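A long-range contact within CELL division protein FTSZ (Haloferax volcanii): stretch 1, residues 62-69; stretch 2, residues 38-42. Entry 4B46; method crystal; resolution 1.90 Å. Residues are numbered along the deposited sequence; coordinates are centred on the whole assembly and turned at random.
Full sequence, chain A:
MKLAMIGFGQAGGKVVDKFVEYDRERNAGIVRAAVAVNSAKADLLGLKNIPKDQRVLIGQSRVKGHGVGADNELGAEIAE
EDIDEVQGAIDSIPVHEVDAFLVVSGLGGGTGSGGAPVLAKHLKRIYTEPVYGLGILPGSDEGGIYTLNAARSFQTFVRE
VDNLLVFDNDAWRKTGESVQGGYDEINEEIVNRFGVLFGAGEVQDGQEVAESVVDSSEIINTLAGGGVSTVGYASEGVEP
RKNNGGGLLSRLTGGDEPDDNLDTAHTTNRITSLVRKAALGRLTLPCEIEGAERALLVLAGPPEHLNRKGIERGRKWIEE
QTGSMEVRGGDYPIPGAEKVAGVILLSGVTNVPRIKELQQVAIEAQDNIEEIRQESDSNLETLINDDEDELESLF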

ATOM      1  N   ARG A  62      -7.108  19.096 -21.068  1.00 28.33           N
ATOM      2  CA  ARG A  62      -7.509  17.929 -21.858  1.00 24.72           C
ATOM      3  C   ARG A  62      -8.893  17.413 -21.505  1.00 30.55           C
ATOM      4  O   ARG A  62      -9.610  16.923 -22.375  1.00 31.46           O
ATOM      5  CB  ARG A  62      -6.527  16.760 -21.663  1.00 28.22           C
ATOM      6  CG  ARG A  62      -5.088  17.024 -22.061  1.00 28.36           C
ATOM      7  CD  ARG A  62      -4.906  17.098 -23.563  1.00 35.47           C
ATOM      8  NE  ARG A  62      -5.003  15.810 -24.262  1.00 29.53           N
ATOM      9  CZ  ARG A  62      -4.010  14.927 -24.351  1.00 26.32           C
ATOM     10  NH1 ARG A  62      -2.851  15.154 -23.741  1.00 29.20           N
ATOM     11  NH2 ARG A  62      -4.174  13.805 -25.038  1.00 25.51           N
ATOM     12  N   VAL A  63      -9.255  17.446 -20.225  1.00 22.80           N
ATOM     13  CA  VAL A  63     -10.538  16.870 -19.829  1.00 21.91           C
ATOM     14  C   VAL A  63     -11.414  17.796 -18.994  1.00 23.04           C
ATOM     15  O   VAL A  63     -12.494  17.399 -18.572  1.00 24.95           O
ATOM     16  CB  VAL A  63     -10.384  15.504 -19.104  1.00 28.02           C
ATOM     17  CG1 VAL A  63      -9.788  14.468 -20.047  1.00 27.74           C
ATOM     18  CG2 VAL A  63      -9.537  15.652 -17.840  1.00 19.60           C
ATOM     19  N   LYS A  64     -10.935  19.012 -18.746  1.00 22.06           N
ATOM     20  CA  LYS A  64     -11.754  20.056 -18.136  1.00 22.95           C
ATOM     21  C   LYS A  64     -12.444  19.632 -16.836  1.00 22.65           C
ATOM     22  O   LYS A  64     -13.618  19.941 -16.614  1.00 25.16           O
ATOM     23  CB  LYS A  64     -12.789  20.557 -19.150  1.00 25.64           C
ATOM     24  CG  LYS A  64     -12.183  21.366 -20.282  1.00 30.46           C
ATOM     25  CD  LYS A  64     -11.684  22.703 -19.769  1.00 35.34           C
ATOM     26  CE  LYS A  64     -10.932  23.460 -20.830  1.00 45.45           C
ATOM     27  NZ  LYS A  64     -10.569  24.825 -20.363  1.00 56.85           N
ATOM     28  N   GLY A  65     -11.717  18.906 -15.994  1.00 21.61           N
ATOM     29  CA  GLY A  65     -12.242  18.474 -14.713  1.00 25.55           C
ATOM     30  C   GLY A  65     -13.149  17.256 -14.742  1.00 26.52           C
ATOM     31  O   GLY A  65     -13.789  16.929 -13.742  1.00 27.92           O
ATOM     32  N   HIS A  66     -13.209  16.571 -15.877  1.00 28.29           N
ATOM     33  CA  HIS A  66     -14.152  15.472 -16.023  1.00 25.12           C
ATOM     34  C   HIS A  66     -13.526  14.090 -15.990  1.00 27.54           C
ATOM     35  O   HIS A  66     -14.205  13.094 -16.262  1.00 28.40           O
ATOM     36  CB  HIS A  66     -14.952  15.618 -17.312  1.00 25.50           C
ATOM     37  CG  HIS A  66     -15.993  16.684 -17.251  1.00 24.66           C
ATOM     38  ND1 HIS A  66     -15.876  17.874 -17.934  1.00 31.48           N
ATOM     39  CD2 HIS A  66     -17.169  16.746 -16.584  1.00 28.86           C
ATOM     40  CE1 HIS A  66     -16.941  18.622 -17.700  1.00 34.52           C
ATOM     41  NE2 HIS A  66     -17.740  17.961 -16.882  1.00 37.13           N
ATOM     42  N   GLY A  67     -12.241  14.018 -15.666  1.00 22.69           N
ATOM     43  CA  GLY A  67     -11.557  12.739 -15.612  1.00 21.14           C
ATOM     44  C   GLY A  67     -11.214  12.180 -16.984  1.00 26.57           C
ATOM     45  O   GLY A  67     -11.673  12.694 -18.013  1.00 26.06           O
ATOM     46  N   VAL A  68     -10.412  11.118 -16.999  1.00 23.47           N
ATOM     47  CA  VAL A  68     -10.028  10.465 -18.244  1.00 22.26           C
ATOM     48  C   VAL A  68     -10.736   9.126 -18.392  1.00 20.44           C
ATOM     49  O   VAL A  68     -10.421   8.347 -19.295  1.00 19.01           O
ATOM     50  CB  VAL A  68      -8.504  10.242 -18.345  1.00 21.17           C
ATOM     51  CG1 VAL A  68      -7.740  11.560 -18.133  1.00 18.25           C
ATOM     52  CG2 VAL A  68      -8.042   9.178 -17.362  1.00 23.82           C
ATOM     53  N   GLY A  69     -11.709   8.868 -17.521  1.00 22.90           N
ATOM     54  CA  GLY A  69     -12.398   7.591 -17.535  1.00 21.39           C
ATOM     55  C   GLY A  69     -11.375   6.504 -17.247  1.00 24.73           C
ATOM     56  O   GLY A  69     -10.620   6.600 -16.284  1.00 28.41           O
TER
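Stretch 2 (38-42) NSAKA

Two backbone hydrogen bonds fix stretch 2 on stretch 1. Lys41 N donates to Gly65 O at 3.0 Å with an N-H...O angle of 173°, nearly linear; Gly67 N donates to Ser39 O, also at 3.0 Å but more bent, at 142°. The pairing rises from Gly65 to Gly67 on one stretch as it falls from Lys41 to Ser39 on the other, so the two backbones run antiparallel here. The residues between the bonded ones, His66 and Ala40, form a single beta bridge with their CA atoms 4.7 Å apart. The nearest CA pair is Gly67 CA to Ala40 CA, at 4.1 Å. Two weaker CA-H...O contacts accompany these bonds: Ala40 CA lies 3.5 Å from Gly65 O (angle at H 146°), and Gly65 CA lies 3.4 Å from Ser39 O (126°).

Water extends the same acceptors. Water 1 donates to Ser39 O at 2.8 Å and accepts from Gly65 N at 2.9 Å, linking the two stretches where no direct bond joins these atoms. Water 2 donates to Gly65 O at 3.1 Å and accepts from Ala42 N at 2.9 Å, carrying the contact into the first turn of the helix, which Ala40 precedes at the N-cap position.

Local conformation presents these groups. In stretch 1 the helix ends and Lys64 turns to positive phi (52/41), followed by Gly65 at 80/11; this type I' turn from Val63 to His66 is closed by His66 N to Val63 O at 2.9 Å. In stretch 2, extended Asn38 (-155/164) leads through Ser39 (-110/-2) and Ala40 (-109/117) to helical Lys41. Asn38 OD1 accepts from Ser39 N at 2.7 Å and from Ala40 N at 3.1 Å, bracing the approach to the helix.

Packing is modest: 227 Å² is buried, both sides summed, and Ser39 contributes the largest share, 76 Å². Val63 points its CA-to-CB bond toward stretch 2 and brings CG2 to 4.0 Å from Ser39 CB. On Val68, CG1 reaches 3.9 Å from Ser39 OG, a hydroxyl satisfied by hydrogen bonding elsewhere in the structure. Positive phi by itself favours glycine at Gly65 and Gly67; at Gly67 an ideal CB would also lie a tight 3.4 Å from Ala40 CB, while at Gly65 it would lie 3.6 Å from Lys41 CB. The CA-to-CB bond of His66 points away, and although that of Lys41 is sideways, the end of its side chain leads away, so the contact remains chiefly one of backbone.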

ATOM      1  N   ASN A  38      -5.835  14.234  -9.017  1.00 17.37           N
ATOM      2  CA  ASN A  38      -6.909  13.669  -9.834  1.00 19.97           C
ATOM      3  C   ASN A  38      -7.212  14.575 -11.020  1.00 20.40           C
ATOM      4  O   ASN A  38      -6.786  15.736 -11.049  1.00 17.32           O
ATOM      5  CB  ASN A  38      -8.168  13.418  -8.984  1.00 23.26           C
ATOM      6  CG  ASN A  38      -9.043  12.269  -9.524  1.00 23.37           C
ATOM      7  OD1 ASN A  38      -9.121  12.031 -10.733  1.00 17.23           O
ATOM      8  ND2 ASN A  38      -9.710  11.564  -8.615  1.00 20.77           N
ATOM      9  N   SER A  39      -7.924  14.039 -12.009  1.00 20.66           N
ATOM     10  CA  SER A  39      -8.316  14.831 -13.170  1.00 20.12           C
ATOM     11  C   SER A  39      -9.812  15.052 -13.128  1.00 23.26           C
ATOM     12  O   SER A  39     -10.381  15.723 -13.993  1.00 21.06           O
ATOM     13  CB  SER A  39      -7.942  14.108 -14.462  1.00 23.76           C
ATOM     14  OG  SER A  39      -8.532  12.820 -14.507  1.00 22.22           O
ATOM     15  N   ALA A  40     -10.450  14.471 -12.119  1.00 21.87           N
ATOM     16  CA  ALA A  40     -11.889  14.605 -11.946  1.00 22.70           C
ATOM     17  C   ALA A  40     -12.126  15.485 -10.738  1.00 25.58           C
ATOM     18  O   ALA A  40     -11.742  15.130  -9.620  1.00 26.48           O
ATOM     19  CB  ALA A  40     -12.559  13.221 -11.766  1.00 23.00           C
ATOM     20  N   LYS A  41     -12.743  16.640 -10.972  1.00 25.48           N
ATOM     21  CA  LYS A  41     -12.900  17.658  -9.943  1.00 29.23           C
ATOM     22  C   LYS A  41     -13.817  17.204  -8.816  1.00 25.99           C
ATOM     23  O   LYS A  41     -13.538  17.449  -7.642  1.00 25.56           O
ATOM     24  CB  LYS A  41     -13.421  18.960 -10.555  1.00 31.32           C
ATOM     25  CG  LYS A  41     -13.521  20.106  -9.567  1.00 41.06           C
ATOM     26  CD  LYS A  41     -13.615  21.445 -10.292  1.00 55.11           C
ATOM     27  CE  LYS A  41     -13.791  22.609  -9.319  1.00 65.72           C
ATOM     28  NZ  LYS A  41     -15.198  22.733  -8.840  1.00 73.11           N
ATOM     29  N   ALA A  42     -14.905  16.533  -9.177  1.00 22.07           N
ATOM     30  CA  ALA A  42     -15.862  16.058  -8.188  1.00 28.77           C
ATOM     31  C   ALA A  42     -15.227  15.111  -7.156  1.00 25.78           C
ATOM     32  O   ALA A  42     -15.605  15.134  -5.989  1.00 30.71           O
ATOM     33  CB  ALA A  42     -17.041  15.392  -8.872  1.00 26.63           C
TER
HETATM   34  O   HOH W   1      -9.147  17.887 -15.185  1.00 18.66           O
HETATM   35  O   HOH W   2     -15.805  15.732 -11.782  1.00 38.84           O